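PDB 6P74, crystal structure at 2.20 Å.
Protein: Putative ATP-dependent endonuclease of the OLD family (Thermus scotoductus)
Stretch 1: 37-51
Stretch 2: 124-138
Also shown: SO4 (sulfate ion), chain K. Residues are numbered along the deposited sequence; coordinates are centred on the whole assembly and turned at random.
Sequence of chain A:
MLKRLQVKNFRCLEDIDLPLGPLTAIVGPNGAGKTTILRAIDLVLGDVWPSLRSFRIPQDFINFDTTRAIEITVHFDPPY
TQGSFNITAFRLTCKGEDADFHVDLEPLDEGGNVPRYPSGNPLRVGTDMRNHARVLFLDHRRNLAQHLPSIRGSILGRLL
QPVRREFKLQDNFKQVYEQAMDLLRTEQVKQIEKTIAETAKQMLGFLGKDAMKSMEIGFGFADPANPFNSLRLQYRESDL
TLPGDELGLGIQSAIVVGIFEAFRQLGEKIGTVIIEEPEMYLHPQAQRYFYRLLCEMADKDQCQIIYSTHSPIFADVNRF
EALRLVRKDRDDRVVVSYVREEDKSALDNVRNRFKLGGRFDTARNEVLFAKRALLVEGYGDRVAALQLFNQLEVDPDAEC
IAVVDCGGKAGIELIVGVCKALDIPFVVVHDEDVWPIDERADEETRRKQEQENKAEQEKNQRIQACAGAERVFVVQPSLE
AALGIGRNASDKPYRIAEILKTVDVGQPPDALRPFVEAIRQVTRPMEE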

ATOM      1  N   ILE A  37      12.722  -1.987  -0.692  1.00 76.84           N
ATOM      2  CA  ILE A  37      13.581  -3.164  -0.790  1.00 78.14           C
ATOM      3  C   ILE A  37      12.833  -4.403  -0.309  1.00 77.78           C
ATOM      4  O   ILE A  37      12.805  -5.434  -0.991  1.00 74.36           O
ATOM      5  CB  ILE A  37      14.888  -2.955  -0.002  1.00 78.82           C
ATOM      6  CG1 ILE A  37      15.788  -1.944  -0.723  1.00 83.63           C
ATOM      7  CG2 ILE A  37      15.613  -4.290   0.203  1.00 68.75           C
ATOM      8  CD1 ILE A  37      17.018  -1.532   0.062  1.00 77.49           C
ATOM      9  N   LEU A  38      12.214  -4.325   0.871  1.00 74.63           N
ATOM     10  CA  LEU A  38      11.508  -5.491   1.386  1.00 74.90           C
ATOM     11  C   LEU A  38      10.364  -5.905   0.464  1.00 79.82           C
ATOM     12  O   LEU A  38      10.163  -7.105   0.223  1.00 71.94           O
ATOM     13  CB  LEU A  38      10.981  -5.224   2.787  1.00 76.11           C
ATOM     14  CG  LEU A  38      12.034  -4.876   3.832  1.00 78.85           C
ATOM     15  CD1 LEU A  38      11.393  -4.886   5.199  1.00 71.01           C
ATOM     16  CD2 LEU A  38      13.183  -5.866   3.761  1.00 80.57           C
ATOM     17  N   ARG A  39       9.590  -4.934  -0.050  1.00 78.27           N
ATOM     18  CA  ARG A  39       8.457  -5.290  -0.908  1.00 82.77           C
ATOM     19  C   ARG A  39       8.928  -5.962  -2.200  1.00 83.69           C
ATOM     20  O   ARG A  39       8.266  -6.877  -2.708  1.00 80.97           O
ATOM     21  CB  ARG A  39       7.606  -4.058  -1.213  1.00 81.15           C
ATOM     22  CG  ARG A  39       7.097  -3.333   0.037  1.00 90.89           C
ATOM     23  CD  ARG A  39       5.883  -4.001   0.697  1.00 99.35           C
ATOM     24  NE  ARG A  39       4.709  -3.127   0.649  1.00108.61           N
ATOM     25  CZ  ARG A  39       4.446  -2.154   1.522  1.00114.47           C
ATOM     26  NH1 ARG A  39       5.263  -1.920   2.541  1.00111.77           N
ATOM     27  NH2 ARG A  39       3.356  -1.410   1.373  1.00125.05           N
ATOM     28  N   ALA A  40      10.079  -5.537  -2.731  1.00 73.71           N
ATOM     29  CA  ALA A  40      10.599  -6.151  -3.943  1.00 75.90           C
ATOM     30  C   ALA A  40      10.901  -7.630  -3.727  1.00 76.55           C
ATOM     31  O   ALA A  40      10.609  -8.466  -4.597  1.00 73.62           O
ATOM     32  CB  ALA A  40      11.849  -5.409  -4.418  1.00 78.15           C
ATOM     33  N   ILE A  41      11.502  -7.976  -2.584  1.00 72.44           N
ATOM     34  CA  ILE A  41      11.738  -9.384  -2.284  1.00 71.28           C
ATOM     35  C   ILE A  41      10.415 -10.127  -2.226  1.00 78.57           C
ATOM     36  O   ILE A  41      10.267 -11.221  -2.790  1.00 75.35           O
ATOM     37  CB  ILE A  41      12.535  -9.535  -0.974  1.00 70.76           C
ATOM     38  CG1 ILE A  41      13.950  -8.967  -1.129  1.00 63.66           C
ATOM     39  CG2 ILE A  41      12.569 -11.002  -0.530  1.00 68.78           C
ATOM     40  CD1 ILE A  41      14.686  -8.691   0.217  1.00 61.98           C
ATOM     41  N   ASP A  42       9.417  -9.528  -1.570  1.00 74.18           N
ATOM     42  CA  ASP A  42       8.145 -10.214  -1.400  1.00 78.33           C
ATOM     43  C   ASP A  42       7.423 -10.448  -2.726  1.00 83.75           C
ATOM     44  O   ASP A  42       6.667 -11.416  -2.846  1.00 78.60           O
ATOM     45  CB  ASP A  42       7.248  -9.422  -0.469  1.00 78.30           C
ATOM     46  CG  ASP A  42       6.060 -10.220  -0.026  1.00 88.27           C
ATOM     47  OD1 ASP A  42       6.288 -11.235   0.668  1.00 95.67           O
ATOM     48  OD2 ASP A  42       4.913  -9.856  -0.378  1.00 89.38           O
ATOM     49  N   LEU A  43       7.606  -9.551  -3.702  1.00 85.16           N
ATOM     50  CA  LEU A  43       7.001  -9.719  -5.020  1.00 79.69           C
ATOM     51  C   LEU A  43       7.453 -11.015  -5.665  1.00 77.95           C
ATOM     52  O   LEU A  43       6.654 -11.721  -6.292  1.00 79.87           O
ATOM     53  CB  LEU A  43       7.389  -8.547  -5.921  1.00 82.77           C
ATOM     54  CG  LEU A  43       6.373  -7.433  -6.049  1.00 85.26           C
ATOM     55  CD1 LEU A  43       6.885  -6.350  -6.978  1.00 82.48           C
ATOM     56  CD2 LEU A  43       5.128  -8.062  -6.583  1.00 84.91           C
ATOM     57  N   VAL A  44       8.742 -11.325  -5.544  1.00 73.49           N
ATOM     58  CA  VAL A  44       9.302 -12.497  -6.199  1.00 81.66           C
ATOM     59  C   VAL A  44       9.056 -13.758  -5.382  1.00 79.74           C
ATOM     60  O   VAL A  44       8.785 -14.830  -5.940  1.00 82.13           O
ATOM     61  CB  VAL A  44      10.799 -12.268  -6.446  1.00 76.89           C
ATOM     62  CG1 VAL A  44      11.380 -13.409  -7.276  1.00 77.22           C
ATOM     63  CG2 VAL A  44      10.992 -10.934  -7.121  1.00 70.64           C
ATOM     64  N   LEU A  45       9.139 -13.652  -4.052  1.00 72.57           N
ATOM     65  CA  LEU A  45       9.221 -14.818  -3.178  1.00 68.73           C
ATOM     66  C   LEU A  45       8.144 -14.881  -2.111  1.00 76.03           C
ATOM     67  O   LEU A  45       8.191 -15.788  -1.272  1.00 83.06           O
ATOM     68  CB  LEU A  45      10.600 -14.880  -2.509  1.00 68.85           C
ATOM     69  CG  LEU A  45      11.764 -15.002  -3.497  1.00 69.07           C
ATOM     70  CD1 LEU A  45      13.077 -14.932  -2.752  1.00 70.69           C
ATOM     71  CD2 LEU A  45      11.643 -16.298  -4.347  1.00 69.91           C
ATOM     72  N   GLY A  46       7.197 -13.946  -2.102  1.00 76.70           N
ATOM     73  CA  GLY A  46       6.071 -14.005  -1.197  1.00 76.79           C
ATOM     74  C   GLY A  46       5.116 -15.099  -1.630  1.00 85.29           C
ATOM     75  O   GLY A  46       5.375 -15.858  -2.564  1.00 86.69           O
ATOM     76  N   ASP A  47       3.982 -15.180  -0.938  1.00 85.17           N
ATOM     77  CA  ASP A  47       3.102 -16.317  -1.150  1.00100.57           C
ATOM     78  C   ASP A  47       2.058 -16.081  -2.248  1.00101.12           C
ATOM     79  O   ASP A  47       1.115 -16.867  -2.362  1.00105.64           O
ATOM     80  CB  ASP A  47       2.440 -16.727   0.169  1.00113.47           C
ATOM     81  CG  ASP A  47       1.948 -15.549   0.964  1.00123.72           C
ATOM     82  OD1 ASP A  47       1.833 -14.455   0.372  1.00131.81           O
ATOM     83  OD2 ASP A  47       1.692 -15.715   2.179  1.00123.25           O
ATOM     84  N   VAL A  48       2.222 -15.051  -3.075  1.00 99.95           N
ATOM     85  CA  VAL A  48       1.385 -14.838  -4.252  1.00104.93           C
ATOM     86  C   VAL A  48       2.249 -14.983  -5.499  1.00104.39           C
ATOM     87  O   VAL A  48       3.271 -14.300  -5.637  1.00101.76           O
ATOM     88  CB  VAL A  48       0.700 -13.460  -4.225  1.00103.26           C
ATOM     89  CG1 VAL A  48       0.575 -12.897  -5.645  1.00 95.73           C
ATOM     90  CG2 VAL A  48      -0.664 -13.586  -3.599  1.00109.16           C
ATOM     91  N   TRP A  49       1.823 -15.851  -6.416  1.00107.23           N
ATOM     92  CA  TRP A  49       2.597 -16.076  -7.624  1.00 98.20           C
ATOM     93  C   TRP A  49       2.744 -14.772  -8.404  1.00 90.27           C
ATOM     94  O   TRP A  49       1.735 -14.124  -8.714  1.00 97.54           O
ATOM     95  CB  TRP A  49       1.953 -17.137  -8.512  1.00102.84           C
ATOM     96  CG  TRP A  49       2.850 -17.457  -9.657  1.00108.78           C
ATOM     97  CD1 TRP A  49       2.870 -16.849 -10.880  1.00110.80           C
ATOM     98  CD2 TRP A  49       3.910 -18.421  -9.669  1.00106.51           C
ATOM     99  NE1 TRP A  49       3.861 -17.393 -11.660  1.00110.65           N
ATOM    100  CE2 TRP A  49       4.514 -18.361 -10.942  1.00106.36           C
ATOM    101  CE3 TRP A  49       4.396 -19.341  -8.730  1.00100.77           C
ATOM    102  CZ2 TRP A  49       5.577 -19.184 -11.302  1.00103.61           C
ATOM    103  CZ3 TRP A  49       5.448 -20.163  -9.091  1.00100.06           C
ATOM    104  CH2 TRP A  49       6.029 -20.080 -10.365  1.00103.33           C
ATOM    105  N   PRO A  50       3.965 -14.363  -8.742  1.00 81.74           N
ATOM    106  CA  PRO A  50       4.166 -13.092  -9.457  1.00 86.22           C
ATOM    107  C   PRO A  50       3.514 -13.128 -10.826  1.00 98.25           C
ATOM    108  O   PRO A  50       3.833 -13.973 -11.658  1.00105.22           O
ATOM    109  CB  PRO A  50       5.691 -12.987  -9.582  1.00 79.93           C
ATOM    110  CG  PRO A  50       6.245 -14.009  -8.675  1.00 78.29           C
ATOM    111  CD  PRO A  50       5.226 -15.077  -8.513  1.00 80.63           C
ATOM    112  N   SER A  51       2.607 -12.191 -11.063  1.00101.77           N
ATOM    113  CA  SER A  51       2.004 -12.066 -12.379  1.00 97.56           C
ATOM    114  C   SER A  51       1.676 -10.595 -12.608  1.00 98.14           C
ATOM    115  O   SER A  51       2.035  -9.728 -11.804  1.00 97.04           O
ATOM    116  CB  SER A  51       0.781 -12.981 -12.501  1.00 95.65           C
ATOM    117  OG  SER A  51      -0.188 -12.679 -11.517  1.00 97.49           O
ATOM    118  N   ARG A 124      11.522 -22.499 -17.573  1.00 91.90           N
ATOM    119  CA  ARG A 124      10.566 -21.651 -16.886  1.00 91.61           C
ATOM    120  C   ARG A 124      10.615 -21.961 -15.399  1.00 97.11           C
ATOM    121  O   ARG A 124      11.054 -23.035 -14.981  1.00104.88           O
ATOM    122  CB  ARG A 124       9.152 -21.856 -17.444  1.00 91.73           C
ATOM    123  CG  ARG A 124       9.120 -22.059 -18.958  1.00111.97           C
ATOM    124  CD  ARG A 124       7.915 -21.385 -19.585  1.00128.07           C
ATOM    125  NE  ARG A 124       7.920 -19.962 -19.260  1.00136.24           N
ATOM    126  CZ  ARG A 124       8.372 -19.005 -20.067  1.00137.88           C
ATOM    127  NH1 ARG A 124       8.844 -19.320 -21.269  1.00132.73           N
ATOM    128  NH2 ARG A 124       8.349 -17.733 -19.668  1.00138.59           N
ATOM    129  N   VAL A 125      10.182 -20.993 -14.597  1.00 92.36           N
ATOM    130  CA  VAL A 125      10.154 -21.169 -13.149  1.00 85.23           C
ATOM    131  C   VAL A 125       8.887 -21.928 -12.773  1.00 89.43           C
ATOM    132  O   VAL A 125       7.772 -21.469 -13.041  1.00 97.35           O
ATOM    133  CB  VAL A 125      10.232 -19.816 -12.431  1.00 88.84           C
ATOM    134  CG1 VAL A 125       9.017 -18.950 -12.762  1.00 85.87           C
ATOM    135  CG2 VAL A 125      10.355 -20.023 -10.918  1.00 85.40           C
ATOM    136  N   GLY A 126       9.055 -23.107 -12.166  1.00 90.51           N
ATOM    137  CA  GLY A 126       7.936 -23.917 -11.731  1.00 87.62           C
ATOM    138  C   GLY A 126       7.611 -23.706 -10.250  1.00 94.68           C
ATOM    139  O   GLY A 126       8.320 -23.015  -9.512  1.00 88.69           O
ATOM    140  N   THR A 127       6.514 -24.336  -9.831  1.00 97.97           N
ATOM    141  CA  THR A 127       6.025 -24.207  -8.460  1.00101.48           C
ATOM    142  C   THR A 127       7.072 -24.658  -7.449  1.00 99.32           C
ATOM    143  O   THR A 127       7.458 -23.901  -6.549  1.00 99.88           O
ATOM    144  CB  THR A 127       4.737 -25.022  -8.296  1.00114.03           C
ATOM    145  OG1 THR A 127       3.688 -24.430  -9.074  1.00114.49           O
ATOM    146  CG2 THR A 127       4.315 -25.084  -6.834  1.00116.84           C
ATOM    147  N   ASP A 128       7.522 -25.909  -7.563  1.00 97.32           N
ATOM    148  CA  ASP A 128       8.516 -26.423  -6.626  1.00103.29           C
ATOM    149  C   ASP A 128       9.743 -25.529  -6.596  1.00 97.07           C
ATOM    150  O   ASP A 128      10.334 -25.304  -5.535  1.00 95.03           O
ATOM    151  CB  ASP A 128       8.913 -27.850  -7.008  1.00115.76           C
ATOM    152  CG  ASP A 128       7.711 -28.762  -7.199  1.00123.96           C
ATOM    153  OD1 ASP A 128       7.136 -29.227  -6.185  1.00122.83           O
ATOM    154  OD2 ASP A 128       7.334 -28.994  -8.369  1.00129.27           O
ATOM    155  N   MET A 129      10.136 -25.011  -7.760  1.00 89.95           N
ATOM    156  CA  MET A 129      11.330 -24.196  -7.853  1.00 84.25           C
ATOM    157  C   MET A 129      11.153 -22.888  -7.096  1.00 83.22           C
ATOM    158  O   MET A 129      12.026 -22.488  -6.325  1.00 77.15           O
ATOM    159  CB  MET A 129      11.670 -23.931  -9.315  1.00 83.08           C
ATOM    160  CG  MET A 129      12.974 -23.129  -9.506  1.00 86.37           C
ATOM    161  SD  MET A 129      13.403 -22.935 -11.254  1.00100.42           S
ATOM    162  CE  MET A 129      14.080 -24.536 -11.582  1.00101.50           C
ATOM    163  N   ARG A 130      10.022 -22.211  -7.289  1.00 87.83           N
ATOM    164  CA  ARG A 130       9.819 -20.953  -6.589  1.00 91.87           C
ATOM    165  C   ARG A 130       9.594 -21.174  -5.094  1.00 86.25           C
ATOM    166  O   ARG A 130      10.121 -20.416  -4.275  1.00 77.76           O
ATOM    167  CB  ARG A 130       8.655 -20.175  -7.196  1.00 94.41           C
ATOM    168  CG  ARG A 130       8.694 -18.684  -6.839  1.00 85.02           C
ATOM    169  CD  ARG A 130       7.422 -17.999  -7.279  1.00 91.67           C
ATOM    170  NE  ARG A 130       6.775 -17.346  -6.149  1.00107.36           N
ATOM    171  CZ  ARG A 130       5.866 -17.927  -5.379  1.00107.98           C
ATOM    172  NH1 ARG A 130       5.488 -19.174  -5.625  1.00120.46           N
ATOM    173  NH2 ARG A 130       5.334 -17.266  -4.370  1.00102.96           N
ATOM    174  N   ASN A 131       8.817 -22.202  -4.718  1.00 78.89           N
ATOM    175  CA  ASN A 131       8.603 -22.461  -3.298  1.00 79.11           C
ATOM    176  C   ASN A 131       9.899 -22.815  -2.587  1.00 89.52           C
ATOM    177  O   ASN A 131      10.004 -22.626  -1.368  1.00 93.82           O
ATOM    178  CB  ASN A 131       7.588 -23.573  -3.095  1.00 81.61           C
ATOM    179  CG  ASN A 131       6.199 -23.196  -3.590  1.00 92.96           C
ATOM    180  OD1 ASN A 131       5.924 -22.033  -3.898  1.00 92.76           O
ATOM    181  ND2 ASN A 131       5.313 -24.193  -3.679  1.00100.16           N
ATOM    182  N   HIS A 132      10.884 -23.325  -3.324  1.00 86.09           N
ATOM    183  CA  HIS A 132      12.222 -23.517  -2.783  1.00 84.53           C
ATOM    184  C   HIS A 132      12.648 -22.327  -1.935  1.00 85.07           C
ATOM    185  O   HIS A 132      13.132 -22.492  -0.810  1.00 87.95           O
ATOM    186  CB  HIS A 132      13.206 -23.729  -3.939  1.00 69.43           C
ATOM    187  CG  HIS A 132      14.642 -23.786  -3.529  1.00 80.39           C
ATOM    188  ND1 HIS A 132      15.131 -24.733  -2.655  1.00 87.42           N
ATOM    189  CD2 HIS A 132      15.704 -23.026  -3.894  1.00 82.83           C
ATOM    190  CE1 HIS A 132      16.432 -24.546  -2.490  1.00 89.36           C
ATOM    191  NE2 HIS A 132      16.808 -23.523  -3.240  1.00 83.51           N
ATOM    192  N   ALA A 133      12.469 -21.116  -2.466  1.00 82.37           N
ATOM    193  CA  ALA A 133      13.054 -19.910  -1.897  1.00 79.08           C
ATOM    194  C   ALA A 133      12.028 -18.970  -1.268  1.00 76.03           C
ATOM    195  O   ALA A 133      12.366 -17.816  -0.980  1.00 78.00           O
ATOM    196  CB  ALA A 133      13.849 -19.162  -2.970  1.00 74.73           C
ATOM    197  N   ARG A 134      10.800 -19.430  -1.038  1.00 77.23           N
ATOM    198  CA  ARG A 134       9.764 -18.542  -0.525  1.00 86.27           C
ATOM    199  C   ARG A 134      10.087 -18.040   0.878  1.00 85.75           C
ATOM    200  O   ARG A 134      10.679 -18.741   1.706  1.00 84.15           O
ATOM    201  CB  ARG A 134       8.406 -19.237  -0.518  1.00 87.76           C
ATOM    202  CG  ARG A 134       7.601 -18.915  -1.752  1.00 94.74           C
ATOM    203  CD  ARG A 134       6.381 -19.810  -1.859  1.00100.39           C
ATOM    204  NE  ARG A 134       5.341 -19.421  -0.913  1.00102.41           N
ATOM    205  CZ  ARG A 134       4.237 -20.126  -0.681  1.00105.19           C
ATOM    206  NH1 ARG A 134       4.031 -21.275  -1.321  1.00108.56           N
ATOM    207  NH2 ARG A 134       3.341 -19.689   0.194  1.00104.22           N
ATOM    208  N   VAL A 135       9.663 -16.814   1.149  1.00 86.42           N
ATOM    209  CA  VAL A 135       9.990 -16.130   2.390  1.00 81.40           C
ATOM    210  C   VAL A 135       8.714 -15.916   3.171  1.00 78.13           C
ATOM    211  O   VAL A 135       7.642 -15.698   2.599  1.00 73.97           O
ATOM    212  CB  VAL A 135      10.684 -14.781   2.131  1.00 74.92           C
ATOM    213  CG1 VAL A 135      11.927 -14.987   1.308  1.00 72.85           C
ATOM    214  CG2 VAL A 135       9.725 -13.842   1.428  1.00 73.17           C
ATOM    215  N   LEU A 136       8.831 -15.990   4.489  1.00 79.75           N
ATOM    216  CA  LEU A 136       7.780 -15.487   5.360  1.00 85.92           C
ATOM    217  C   LEU A 136       7.900 -13.972   5.437  1.00 85.37           C
ATOM    218  O   LEU A 136       8.978 -13.440   5.731  1.00 86.44           O
ATOM    219  CB  LEU A 136       7.894 -16.101   6.752  1.00 95.18           C
ATOM    220  CG  LEU A 136       7.150 -17.415   6.936  1.00109.38           C
ATOM    221  CD1 LEU A 136       7.337 -17.915   8.350  1.00116.68           C
ATOM    222  CD2 LEU A 136       5.667 -17.213   6.625  1.00115.11           C
ATOM    223  N   PHE A 137       6.808 -13.274   5.157  1.00 83.59           N
ATOM    224  CA  PHE A 137       6.793 -11.820   5.241  1.00 90.32           C
ATOM    225  C   PHE A 137       5.967 -11.383   6.449  1.00 87.33           C
ATOM    226  O   PHE A 137       4.738 -11.454   6.428  1.00 90.42           O
ATOM    227  CB  PHE A 137       6.256 -11.198   3.954  1.00 85.09           C
ATOM    228  CG  PHE A 137       6.679  -9.768   3.778  1.00 95.14           C
ATOM    229  CD1 PHE A 137       6.111  -8.763   4.546  1.00 99.66           C
ATOM    230  CD2 PHE A 137       7.682  -9.432   2.886  1.00 98.81           C
ATOM    231  CE1 PHE A 137       6.504  -7.449   4.407  1.00 98.17           C
ATOM    232  CE2 PHE A 137       8.075  -8.116   2.739  1.00101.56           C
ATOM    233  CZ  PHE A 137       7.480  -7.119   3.511  1.00 98.79           C
ATOM    234  N   LEU A 138       6.635 -10.914   7.494  1.00 87.61           N
ATOM    235  CA  LEU A 138       5.950 -10.330   8.649  1.00 90.70           C
ATOM    236  C   LEU A 138       5.901  -8.816   8.476  1.00 93.27           C
ATOM    237  O   LEU A 138       6.803  -8.094   8.901  1.00 98.37           O
ATOM    238  CB  LEU A 138       6.652 -10.704   9.940  1.00 99.03           C
ATOM    239  CG  LEU A 138       6.076 -11.877  10.706  1.00107.55           C
ATOM    240  CD1 LEU A 138       6.011 -13.081   9.786  1.00107.82           C
ATOM    241  CD2 LEU A 138       6.938 -12.151  11.927  1.00104.70           C
TER
HETATM  242  S   SO4 K 610       4.954 -15.895 -15.148  1.00193.03           S
HETATM  243  O1  SO4 K 610       6.284 -15.412 -15.515  1.00193.44           O
HETATM  244  O2  SO4 K 610       5.052 -17.118 -14.358  1.00190.73           O
HETATM  245  O3  SO4 K 610       4.245 -14.883 -14.365  1.00192.38           O
HETATM  246  O4  SO4 K 610       4.206 -16.170 -16.372  1.00193.94           O

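Two hydrogen bonds fasten these stretches, and both use carbonyls at the C-terminal end of helix 37-45, where the last turn leaves carbonyl oxygens without partners further along the helix. The straighter one joins backbone to backbone: Val 135 N donates to Leu 45 O at 3.0 Å, with an N-H...O angle of 163°. The same oxygen also receives a CA-H...O contact, Arg 134 CA lying 3.3 Å from Leu 45 O, so the chain entering the strand is held close against the helix end.

The second bond comes from a side chain. Arg 130 points toward stretch 1 from helix 127-132, its chi1 and chi2 both t, and its NE donates to Val 44 O at 3.2 Å. An arginine suits this place because its long aliphatic stem can cross an apolar surface before its polar head meets a backbone carbonyl. Here the stem meets Trp 49: Arg 130 CD lies 3.9 Å from the centroid of the six-membered ring of Trp 49, over its face, in a CH-pi contact. The backbone of Trp 49 takes part as well, its CA sitting over one face of the guanidinium.

Trp 49, with chi1 t, starts sideways but brings the end of its ring nearer to stretch 2. Its CZ2 packs 3.7 Å from Val 125 CG1, while the carbonyls of Val 125 and Gly 126 lie at the ring edge. A broad indole can therefore touch the segment leading into helix 127-132 and the Arg 130 stem at once. Its NE1 remains free to donate to O2 of a sulfate ion, probably from the crystallisation liquor, at 3.0 Å.

Apolar packing continues along the helix. Leu 45, with 97 Å² covered by stretch 2, places CD2 3.9 Å from Ala 133 CB and CB 4.0 Å from Val 135 CG1; the small alanine and the branched valine offer compact surfaces to it. Farther back, Phe 137 points toward the helix, its CZ 4.0 Å from Leu 38 CB and its ring edge facing Leu 38 O, with CE2 3.4 Å from that oxygen. Such an approach suits the slightly positive rim of an aromatic ring. Asp 42 OD1 also comes within 3.2 Å of Phe 137 CD2.

Gly 46 is the first residue to leave helical geometry. Its lack of a side chain matters within its own stretch, since a CB there would come 2.5 Å from Asp 42 OD1. Altogether the contact buries 771 Å², summed over both sides.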